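Local structure of endoglucanase E-5 (Thermobifida fusca, 2CKS) at residues N213-N216 / A217-A221; F245-A248 / D249-D253; I252-M255 / A256-I260. The protein hydrolyses internal beta-1,4-glucosidic linkages of cellulose, lichenin and cereal beta-D-glucans through its glycoside hydrolase family 5 catalytic domain. All coordinates share one frame; numbering follows the deposited sequence. Where two conformers were deposited one is given.

Contact 1: residues N213-N216 / A217-A221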
ATOM      1  N   ASN A 213       8.285  18.900  -6.870  0.80 13.23           N
ATOM      2  CA  ASN A 213       6.984  19.303  -6.333  0.80 13.36           C
ATOM      3  C   ASN A 213       6.258  18.164  -5.609  0.80 12.45           C
ATOM      4  O   ASN A 213       5.519  18.410  -4.662  0.80 12.77           O
ATOM      5  CB  ASN A 213       6.088  20.003  -7.378  0.80 13.87           C
ATOM      6  CG  ASN A 213       5.658  19.093  -8.529  0.80 14.69           C
ATOM      7  OD1 ASN A 213       4.533  19.205  -9.019  0.80 18.67           O
ATOM      8  ND2 ASN A 213       6.558  18.235  -8.995  0.80 16.41           N
ATOM      9  N   TYR A 214       6.485  16.927  -6.039  1.00 11.58           N
ATOM     10  CA  TYR A 214       5.924  15.766  -5.351  1.00 10.72           C
ATOM     11  C   TYR A 214       6.726  15.443  -4.085  1.00  9.81           C
ATOM     12  O   TYR A 214       6.146  15.161  -3.035  1.00  9.25           O
ATOM     13  CB  TYR A 214       5.870  14.559  -6.299  1.00 10.17           C
ATOM     14  CG  TYR A 214       4.753  14.644  -7.307  1.00 11.32           C
ATOM     15  CD1 TYR A 214       3.597  13.883  -7.170  1.00 13.25           C
ATOM     16  CD2 TYR A 214       4.855  15.482  -8.404  1.00 12.88           C
ATOM     17  CE1 TYR A 214       2.564  13.970  -8.113  1.00 13.94           C
ATOM     18  CE2 TYR A 214       3.840  15.568  -9.348  1.00 14.34           C
ATOM     19  CZ  TYR A 214       2.698  14.816  -9.192  1.00 14.87           C
ATOM     20  OH  TYR A 214       1.696  14.915 -10.134  1.00 16.79           O
ATOM     21  N   LEU A 215       8.050  15.493  -4.184  1.00  9.61           N
ATOM     22  CA  LEU A 215       8.927  15.275  -3.033  1.00  9.37           C
ATOM     23  C   LEU A 215       8.648  16.308  -1.935  1.00  9.04           C
ATOM     24  O   LEU A 215       8.540  15.965  -0.765  1.00  8.72           O
ATOM     25  CB  LEU A 215      10.401  15.316  -3.473  1.00  9.83           C
ATOM     26  CG  LEU A 215      11.468  15.011  -2.424  1.00 11.57           C
ATOM     27  CD1 LEU A 215      11.451  13.543  -2.072  1.00 13.71           C
ATOM     28  CD2 LEU A 215      12.847  15.417  -2.938  1.00 13.27           C
ATOM     29  N   ASN A 216       8.523  17.568  -2.326  1.00  9.14           N
ATOM     30  CA  ASN A 216       8.186  18.635  -1.385  1.00  9.26           C
ATOM     31  C   ASN A 216       6.846  18.414  -0.680  1.00  8.62           C
ATOM     32  O   ASN A 216       6.733  18.645   0.528  1.00  8.63           O
ATOM     33  CB  ASN A 216       8.184  20.002  -2.085  1.00  9.54           C
ATOM     34  CG  ASN A 216       9.589  20.488  -2.446  1.00 12.12           C
ATOM     35  OD1 ASN A 216      10.575  19.999  -1.927  1.00 15.40           O
ATOM     36  ND2 ASN A 216       9.667  21.457  -3.345  1.00 15.13           N
ATOM     37  N   ALA A 217       5.843  17.962  -1.427  1.00  8.18           N
ATOM     38  CA  ALA A 217       4.521  17.699  -0.863  1.00  7.66           C
ATOM     39  C   ALA A 217       4.566  16.581   0.166  1.00  7.54           C
ATOM     40  O   ALA A 217       3.861  16.633   1.165  1.00  7.27           O
ATOM     41  CB  ALA A 217       3.522  17.370  -1.965  1.00  7.84           C
ATOM     42  N   LEU A 218       5.383  15.563  -0.079  1.00  7.45           N
ATOM     43  CA  LEU A 218       5.540  14.475   0.877  1.00  8.24           C
ATOM     44  C   LEU A 218       6.186  14.970   2.177  1.00  8.68           C
ATOM     45  O   LEU A 218       5.741  14.621   3.268  1.00  9.06           O
ATOM     46  CB  LEU A 218       6.354  13.343   0.253  1.00  7.52           C
ATOM     47  CG  LEU A 218       6.616  12.122   1.131  1.00  7.40           C
ATOM     48  CD1 LEU A 218       5.311  11.518   1.633  1.00  6.91           C
ATOM     49  CD2 LEU A 218       7.405  11.112   0.337  1.00  7.85           C
ATOM     50  N   ARG A 219       7.227  15.787   2.051  0.60  9.56           N
ATOM     51  CA  ARG A 219       7.861  16.423   3.207  0.60 10.28           C
ATOM     52  C   ARG A 219       6.850  17.266   3.988  0.60  9.99           C
ATOM     53  O   ARG A 219       6.744  17.162   5.212  0.60  9.95           O
ATOM     54  CB  ARG A 219       9.021  17.319   2.756  0.60 10.91           C
ATOM     55  CG  ARG A 219      10.372  16.894   3.258  0.60 12.59           C
ATOM     56  CD  ARG A 219      11.489  17.904   3.009  0.60 13.42           C
ATOM     57  NE  ARG A 219      12.376  17.521   1.900  0.60 13.68           N
ATOM     58  CZ  ARG A 219      12.350  18.038   0.676  0.60 14.35           C
ATOM     59  NH1 ARG A 219      11.486  18.979   0.354  0.60 15.46           N
ATOM     60  NH2 ARG A 219      13.205  17.611  -0.249  0.60 16.38           N
ATOM     61  N   GLU A 220       6.099  18.087   3.261  1.00  9.87           N
ATOM     62  CA  GLU A 220       5.082  18.949   3.851  1.00  9.84           C
ATOM     63  C   GLU A 220       4.025  18.142   4.613  1.00  9.41           C
ATOM     64  O   GLU A 220       3.688  18.460   5.743  1.00  9.26           O
ATOM     65  CB  GLU A 220       4.418  19.779   2.750  1.00  9.96           C
ATOM     66  CG  GLU A 220       3.391  20.775   3.247  1.00 12.29           C
ATOM     67  CD  GLU A 220       2.680  21.518   2.132  1.00 16.40           C
ATOM     68  OE1 GLU A 220       2.940  21.236   0.933  1.00 19.88           O
ATOM     69  OE2 GLU A 220       1.851  22.397   2.464  1.00 19.82           O
ATOM     70  N   ALA A 221       3.534  17.077   3.995  1.00  8.35           N
ATOM     71  CA  ALA A 221       2.476  16.274   4.589  1.00  8.24           C
ATOM     72  C   ALA A 221       2.953  15.638   5.882  1.00  8.38           C
ATOM     73  O   ALA A 221       2.204  15.564   6.854  1.00  8.64           O
ATOM     74  CB  ALA A 221       2.039  15.196   3.609  1.00  7.56           C
TER
HETATM   75  O   HOH W   1       9.001  20.199   1.486  1.00 18.22           O
HETATM   76  O   HOH W   2      12.734  19.075  -3.337  1.00 36.30           O

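Contact 2: residues F245-A248 / D249-D253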
ATOM      1  N   PHE A 245      16.726   6.289 -10.753  1.00 10.89           N
ATOM      2  CA  PHE A 245      17.106   5.871  -9.417  1.00 10.96           C
ATOM      3  C   PHE A 245      17.678   7.026  -8.604  1.00 11.26           C
ATOM      4  O   PHE A 245      17.625   6.996  -7.384  1.00 11.57           O
ATOM      5  CB  PHE A 245      18.081   4.687  -9.463  1.00 10.86           C
ATOM      6  CG  PHE A 245      17.486   3.423 -10.029  1.00 11.23           C
ATOM      7  CD1 PHE A 245      18.086   2.768 -11.092  1.00 12.53           C
ATOM      8  CD2 PHE A 245      16.330   2.880  -9.484  1.00 11.46           C
ATOM      9  CE1 PHE A 245      17.539   1.604 -11.610  1.00 12.68           C
ATOM     10  CE2 PHE A 245      15.785   1.717  -9.991  1.00 12.13           C
ATOM     11  CZ  PHE A 245      16.393   1.075 -11.052  1.00 12.90           C
ATOM     12  N   GLN A 246      18.237   8.034  -9.270  1.00 11.23           N
ATOM     13  CA  GLN A 246      18.743   9.193  -8.555  1.00 11.72           C
ATOM     14  C   GLN A 246      17.597   9.911  -7.848  1.00 11.01           C
ATOM     15  O   GLN A 246      17.688  10.215  -6.670  1.00 10.88           O
ATOM     16  CB  GLN A 246      19.485  10.143  -9.503  1.00 12.18           C
ATOM     17  CG  GLN A 246      20.224  11.266  -8.798  1.00 14.40           C
ATOM     18  CD  GLN A 246      21.331  10.774  -7.861  0.60 14.46           C
ATOM     19  OE1 GLN A 246      21.783   9.629  -7.957  0.60 16.10           O
ATOM     20  NE2 GLN A 246      21.764  11.641  -6.962  0.60 16.55           N
ATOM     21  N   MET A 247      16.508  10.158  -8.563  1.00 10.73           N
ATOM     22  CA  MET A 247      15.349  10.812  -7.969  1.00 10.02           C
ATOM     23  C   MET A 247      14.725   9.901  -6.919  1.00  9.54           C
ATOM     24  O   MET A 247      14.355  10.343  -5.830  1.00  9.17           O
ATOM     25  CB  MET A 247      14.312  11.160  -9.038  1.00 10.37           C
ATOM     26  CG  MET A 247      13.137  11.956  -8.504  1.00 10.52           C
ATOM     27  SD  MET A 247      13.588  13.661  -8.095  1.00 13.41           S
ATOM     28  CE  MET A 247      12.686  13.855  -6.611  1.00 12.31           C
ATOM     29  N   ALA A 248      14.613   8.618  -7.250  1.00  9.30           N
ATOM     30  CA  ALA A 248      14.017   7.647  -6.345  1.00  9.34           C
ATOM     31  C   ALA A 248      14.776   7.596  -5.024  1.00  9.56           C
ATOM     32  O   ALA A 248      14.166   7.507  -3.966  1.00  9.78           O
ATOM     33  CB  ALA A 248      13.987   6.273  -6.990  1.00  9.24           C
ATOM     34  N   ASP A 249      16.102   7.676  -5.087  1.00 10.15           N
ATOM     35  CA  ASP A 249      16.933   7.653  -3.881  1.00 10.57           C
ATOM     36  C   ASP A 249      16.669   8.886  -2.996  1.00 10.21           C
ATOM     37  O   ASP A 249      16.788   8.809  -1.778  1.00 10.20           O
ATOM     38  CB  ASP A 249      18.426   7.601  -4.248  1.00 11.18           C
ATOM     39  CG  ASP A 249      18.891   6.227  -4.706  1.00 13.35           C
ATOM     40  OD1 ASP A 249      18.166   5.224  -4.510  1.00 14.73           O
ATOM     41  OD2 ASP A 249      19.992   6.053  -5.277  1.00 15.44           O
ATOM     42  N   ARG A 250      16.324  10.021  -3.600  1.00 10.49           N
ATOM     43  CA  ARG A 250      15.943  11.198  -2.824  1.00 10.58           C
ATOM     44  C   ARG A 250      14.677  10.932  -2.022  1.00 10.00           C
ATOM     45  O   ARG A 250      14.599  11.292  -0.857  1.00 10.70           O
ATOM     46  CB  ARG A 250      15.766  12.426  -3.719  1.00 11.08           C
ATOM     47  CG  ARG A 250      17.047  12.849  -4.417  1.00 12.80           C
ATOM     48  CD  ARG A 250      16.857  13.945  -5.426  1.00 15.85           C
ATOM     49  NE  ARG A 250      16.356  15.167  -4.800  1.00 17.93           N
ATOM     50  CZ  ARG A 250      15.880  16.210  -5.465  1.00 20.11           C
ATOM     51  NH1 ARG A 250      15.834  16.211  -6.797  1.00 21.55           N
ATOM     52  NH2 ARG A 250      15.450  17.266  -4.793  1.00 20.45           N
ATOM     53  N   TYR A 251      13.697  10.287  -2.646  1.00  9.20           N
ATOM     54  CA  TYR A 251      12.485   9.878  -1.941  1.00  8.37           C
ATOM     55  C   TYR A 251      12.811   8.874  -0.829  1.00  8.48           C
ATOM     56  O   TYR A 251      12.287   8.971   0.279  1.00  8.13           O
ATOM     57  CB  TYR A 251      11.490   9.239  -2.910  1.00  7.79           C
ATOM     58  CG  TYR A 251      10.694  10.190  -3.767  1.00  7.42           C
ATOM     59  CD1 TYR A 251       9.542  10.801  -3.279  1.00  5.85           C
ATOM     60  CD2 TYR A 251      11.062  10.445  -5.080  1.00  8.52           C
ATOM     61  CE1 TYR A 251       8.782  11.638  -4.070  1.00  7.11           C
ATOM     62  CE2 TYR A 251      10.308  11.291  -5.882  1.00  8.99           C
ATOM     63  CZ  TYR A 251       9.174  11.892  -5.365  1.00  8.55           C
ATOM     64  OH  TYR A 251       8.419  12.721  -6.159  1.00  9.28           O
ATOM     65  N   ILE A 252      13.671   7.904  -1.125  1.00  8.39           N
ATOM     66  CA  ILE A 252      14.037   6.885  -0.143  1.00  8.88           C
ATOM     67  C   ILE A 252      14.710   7.513   1.064  1.00  8.75           C
ATOM     68  O   ILE A 252      14.423   7.144   2.196  1.00  8.68           O
ATOM     69  CB  ILE A 252      14.947   5.802  -0.775  1.00  9.45           C
ATOM     70  CG1 ILE A 252      14.131   4.941  -1.740  1.00 10.14           C
ATOM     71  CG2 ILE A 252      15.624   4.947   0.297  1.00 10.61           C
ATOM     72  CD1 ILE A 252      13.262   3.901  -1.064  1.00 10.97           C
ATOM     73  N   ASP A 253      15.596   8.469   0.824  1.00  8.82           N
ATOM     74  CA  ASP A 253      16.302   9.126   1.919  1.00  9.41           C
ATOM     75  C   ASP A 253      15.348   9.971   2.762  1.00  9.33           C
ATOM     76  O   ASP A 253      15.467   9.990   3.980  1.00 10.09           O
ATOM     77  CB  ASP A 253      17.469   9.957   1.393  1.00  9.95           C
ATOM     78  CG  ASP A 253      18.580   9.090   0.820  0.50 10.62           C
ATOM     79  OD1 ASP A 253      19.433   9.630   0.096  0.50 13.89           O
ATOM     80  OD2 ASP A 253      18.672   7.856   1.030  0.50 11.63           O
TER
HETATM   81  O   HOH W   3      21.536   8.243  -5.132  1.00 27.97           O

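Contact 3: residues I252-M255 / A256-I260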
ATOM      1  N   ILE A 252      13.671   7.904  -1.125  1.00  8.39           N
ATOM      2  CA  ILE A 252      14.037   6.885  -0.143  1.00  8.88           C
ATOM      3  C   ILE A 252      14.710   7.513   1.064  1.00  8.75           C
ATOM      4  O   ILE A 252      14.423   7.144   2.196  1.00  8.68           O
ATOM      5  CB  ILE A 252      14.947   5.802  -0.775  1.00  9.45           C
ATOM      6  CG1 ILE A 252      14.131   4.941  -1.740  1.00 10.14           C
ATOM      7  CG2 ILE A 252      15.624   4.947   0.297  1.00 10.61           C
ATOM      8  CD1 ILE A 252      13.262   3.901  -1.064  1.00 10.97           C
ATOM      9  N   ASP A 253      15.596   8.469   0.824  1.00  8.82           N
ATOM     10  CA  ASP A 253      16.302   9.126   1.919  1.00  9.41           C
ATOM     11  C   ASP A 253      15.348   9.971   2.762  1.00  9.33           C
ATOM     12  O   ASP A 253      15.467   9.990   3.980  1.00 10.09           O
ATOM     13  CB  ASP A 253      17.469   9.957   1.393  1.00  9.95           C
ATOM     14  CG  ASP A 253      18.580   9.090   0.820  0.50 10.62           C
ATOM     15  OD1 ASP A 253      19.433   9.630   0.096  0.50 13.89           O
ATOM     16  OD2 ASP A 253      18.672   7.856   1.030  0.50 11.63           O
ATOM     17  N   LEU A 254      14.396  10.636   2.115  0.70  9.43           N
ATOM     18  CA  LEU A 254      13.408  11.433   2.830  0.70  9.29           C
ATOM     19  C   LEU A 254      12.528  10.524   3.681  0.70  8.70           C
ATOM     20  O   LEU A 254      12.295  10.795   4.856  0.70  8.47           O
ATOM     21  CB  LEU A 254      12.548  12.240   1.862  0.70  9.65           C
ATOM     22  CG  LEU A 254      11.594  13.269   2.482  0.70 11.26           C
ATOM     23  CD1 LEU A 254      10.205  12.684   2.710  0.70 11.98           C
ATOM     24  CD2 LEU A 254      12.155  13.872   3.782  0.70 11.92           C
ATOM     25  N   MET A 255      12.071   9.426   3.098  1.00  8.50           N
ATOM     26  CA  MET A 255      11.205   8.511   3.820  1.00  7.98           C
ATOM     27  C   MET A 255      11.932   7.882   5.015  1.00  8.02           C
ATOM     28  O   MET A 255      11.342   7.713   6.064  1.00  7.29           O
ATOM     29  CB  MET A 255      10.613   7.465   2.873  1.00  7.94           C
ATOM     30  CG  MET A 255       9.650   8.066   1.865  1.00  8.00           C
ATOM     31  SD  MET A 255       8.757   6.845   0.887  1.00  8.42           S
ATOM     32  CE  MET A 255      10.039   6.171  -0.148  1.00  9.88           C
ATOM     33  N   ALA A 256      13.219   7.571   4.864  1.00  8.92           N
ATOM     34  CA  ALA A 256      14.000   7.029   5.978  1.00  9.55           C
ATOM     35  C   ALA A 256      14.152   8.054   7.118  1.00 10.14           C
ATOM     36  O   ALA A 256      14.002   7.720   8.296  1.00 10.73           O
ATOM     37  CB  ALA A 256      15.368   6.577   5.480  1.00  9.65           C
ATOM     38  N   GLU A 257      14.430   9.300   6.752  1.00 10.60           N
ATOM     39  CA  GLU A 257      14.575  10.407   7.703  1.00 11.40           C
ATOM     40  C   GLU A 257      13.289  10.620   8.510  1.00 11.11           C
ATOM     41  O   GLU A 257      13.334  10.836   9.716  1.00 12.22           O
ATOM     42  CB  GLU A 257      14.974  11.665   6.926  1.00 11.97           C
ATOM     43  CG  GLU A 257      14.966  12.994   7.661  1.00 13.98           C
ATOM     44  CD  GLU A 257      15.112  14.152   6.687  0.50 13.97           C
ATOM     45  OE1 GLU A 257      16.234  14.382   6.200  0.50 15.40           O
ATOM     46  OE2 GLU A 257      14.103  14.818   6.383  0.50 14.61           O
ATOM     47  N   ARG A 258      12.143  10.508   7.843  1.00 10.82           N
ATOM     48  CA  ARG A 258      10.847  10.801   8.445  1.00 10.59           C
ATOM     49  C   ARG A 258      10.111   9.540   8.896  1.00 10.27           C
ATOM     50  O   ARG A 258       8.980   9.617   9.388  1.00 10.18           O
ATOM     51  CB  ARG A 258       9.986  11.565   7.448  1.00 10.92           C
ATOM     52  CG  ARG A 258      10.608  12.864   6.956  1.00 12.32           C
ATOM     53  CD  ARG A 258      10.670  13.918   8.012  1.00 14.40           C
ATOM     54  NE  ARG A 258      11.280  15.142   7.509  1.00 15.76           N
ATOM     55  CZ  ARG A 258      10.605  16.213   7.116  1.00 17.68           C
ATOM     56  NH1 ARG A 258       9.276  16.247   7.165  1.00 18.98           N
ATOM     57  NH2 ARG A 258      11.269  17.279   6.690  1.00 18.28           N
ATOM     58  N   LYS A 259      10.771   8.392   8.735  1.00  9.42           N
ATOM     59  CA  LYS A 259      10.214   7.080   9.048  1.00  9.46           C
ATOM     60  C   LYS A 259       8.845   6.852   8.394  1.00  8.35           C
ATOM     61  O   LYS A 259       7.917   6.322   9.008  1.00  9.25           O
ATOM     62  CB  LYS A 259      10.200   6.847  10.559  1.00  9.72           C
ATOM     63  CG  LYS A 259      11.614   6.881  11.164  1.00 12.63           C
ATOM     64  CD  LYS A 259      11.761   5.974  12.372  1.00 16.36           C
ATOM     65  CE  LYS A 259      13.230   5.636  12.670  1.00 18.70           C
ATOM     66  NZ  LYS A 259      13.693   4.386  11.982  1.00 21.28           N
ATOM     67  N   ILE A 260       8.756   7.251   7.132  1.00  7.56           N
ATOM     68  CA  ILE A 260       7.571   7.032   6.311  1.00  7.03           C
ATOM     69  C   ILE A 260       7.662   5.653   5.662  1.00  6.29           C
ATOM     70  O   ILE A 260       8.578   5.382   4.881  1.00  6.69           O
ATOM     71  CB  ILE A 260       7.468   8.105   5.231  1.00  7.44           C
ATOM     72  CG1 ILE A 260       7.253   9.488   5.871  1.00  7.78           C
ATOM     73  CG2 ILE A 260       6.328   7.787   4.261  1.00  7.20           C
ATOM     74  CD1 ILE A 260       7.532  10.641   4.926  1.00  9.59           C
TER

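Contact 1: residues N213-N216 / A217-A221
Two torsions set the meeting of Asn216 with Arg219, one helical turn further on. Asn216 carries CG opposite its carbonyl carbon (chi1 -72°), which places the amide alongside the Arg219 side chain, while the Arg219 chain bends at chi3 (-104°) and folds its guanidinium back over the preceding turn. The two side chains therefore run side by side and point the same way. Arg219 NH1 donates to Asn216 OD1 over 2.7 Å; the acceptor sits close to the guanidinium plane, although the amide and guanidinium planes are turned 49° apart, so the two groups do not lie flat against each other. Two waters also lie at the guanidinium edge. One accepts from Arg219 NH1 at 3.0 Å and donates to Asn216 O; the other donates to Asn216 OD1 at 2.7 Å and accepts only a weak bond from Arg219 NH2. Asn216 OD1 is thus gripped by two donors, and the backbone O of Asn216 by water and by Glu220 N, which lies 2.9 Å from that O.

On the flank of this polar pair, Leu215 reaches the guanidinium with one methyl: its CD2 lies 3.5 Å from Arg219 NH2, the two side chains crossing at a slant. The backbone below is regular, Leu218 N bonding to Tyr214 O at 3.1 Å and Arg219 N to Leu215 O.

Buried Leu218 and Tyr214 face inward, both packing on Phe203 of strand 199-206, and Tyr214 also stacks on His210. Polar side chains outside and an apolar face inside make this an amphipathic helix, 212-224, the crossover of the beta-alpha-beta unit between strands 199-206 and 227-233 in the TIM barrel of family 5 cellulases.

Contact 2: residues F245-A248 / D249-D253
Apolar contact centres on Met247, whose thioether end reaches forward to the residues three and four positions on in the same helix. Its CE touches the ring carbon CE2 of Tyr251 at 3.6 Å, the side chains crossing at a slant. A bend at chi2 (72°) turns the chain along the helix, and the same methyl lies over one face of the Arg250 guanidinium, 3.8 Å above its plane and displaced toward the rim. Met247 SD is 3.6 Å from Arg250 NH1, a packing contact.

The backbone bonds come next. Asp249 N donates to Phe245 O at 2.8 Å and Ile252 N to Ala248 O at 2.9 Å, whereas Arg250 N divides itself weakly between Gln246 O and Met247 O. This sharing occurs in the first turns of the helix, where Asp244 OD1 accepts from Met247 N.

A water donates to both Gln246 OE1 and Asp249 OD2, the latter at 2.7 Å, and bridges the two side chains across one turn. The charged ends reach the two neighbouring helices: Asp249 OD1 is held by Trp299 NE1 and by a salt bridge to Lys303, while Arg250 NH2 pairs with Asp212.

Tyr251 OH donates to the backbone O of His210, and its ring stacks on Phe205 of strand 199-206. Helix 245-258, which links strands 227-233 and 262-265, is thereby wedged between two neighbours: Met247, Arg250 and Tyr251 pack on Leu215 of helix 212-224, while Phe245, Ala248 and Ile252 meet Trp299 of helix 295-304.

Contact 3: residues I252-M255 / A256-I260
Met255 and Ile260 meet where helix 245-258 finishes in a Schellman motif. Ile260 N donates to Met255 O at 2.8 Å, and a weaker bond runs from Lys259 N to Ala256 O. Lys259 takes a positive phi (52°), which turns the chain back so that Ile260 falls beside the last turn. There the side chains of Met255 and Ile260 cross at about a right angle, CB against CB at 4.0 Å. Leu254 adds a second apolar touch, its CD1 meeting Ile260 CD1 at 4.0 Å.

The other Leu254 methyl faces a polar pair. Leu254 CD2 lies 3.7 Å from Arg258 CG and over one face of that guanidinium, and it also approaches Glu257 OE2. The carboxylate and Arg258 are joined by a salt bridge in which Arg258 NE donates to Glu257 OE2 at 3.1 Å, OE2 receiving it on its anti lone pair, the one turned away from the other carboxylate oxygen. A bend at chi2 (-70°) curls the arginine chain back toward Leu254 to reach this position. Replacing Arg258 by an alanine would probably leave Glu257 OE2 and Glu223 of helix 212-224 without their cationic mate and uncover the Leu254 methyl.

Further out, Arg258 NH1 forms a salt bridge with Glu223, its stronger anchor, and weak bonds to Ser222 OG and Arg219 O. Met255 packs on Val229 of strand 227-233 and on Trp262 of strand 262-265, while Ile260 also reaches Val229, so the turn delivers the chain from the helix into the last strand of the TIM barrel. Gln17 and Gln27 hold the carbonyls of the turn, the side-chain amide NE2 of Gln17 donating to Arg258 O and that of Gln27 to Ile260 O.

How the contacts relate
The contacts lie on two adjacent outer helices: contact 1 on helix 212-224, contacts 2 and 3 on helix 245-258, where they share Ile252 and Asp253. Each has a buried apolar side (Tyr214, Leu215, Leu218; Met247, Ala248, Tyr251; Leu254, Met255, Ile260) and exposed polar residues (Asn216; Gln246; Glu257). Contact 2 occupies the opening turns and contact 3 the closing ones, which is why the C-terminal Schellman turn appears in contact 3. The chemistry differs: an amide-guanidinium pair with waters in contact 1, thioether packing with a water-bridged acid in contact 2, a salt bridge and chain reversal in contact 3. Contact 1 abuts both, Leu215 CD2 lying 4.0 Å from Met247 CE and Arg219 CG 3.5 Å from Leu254 CD2.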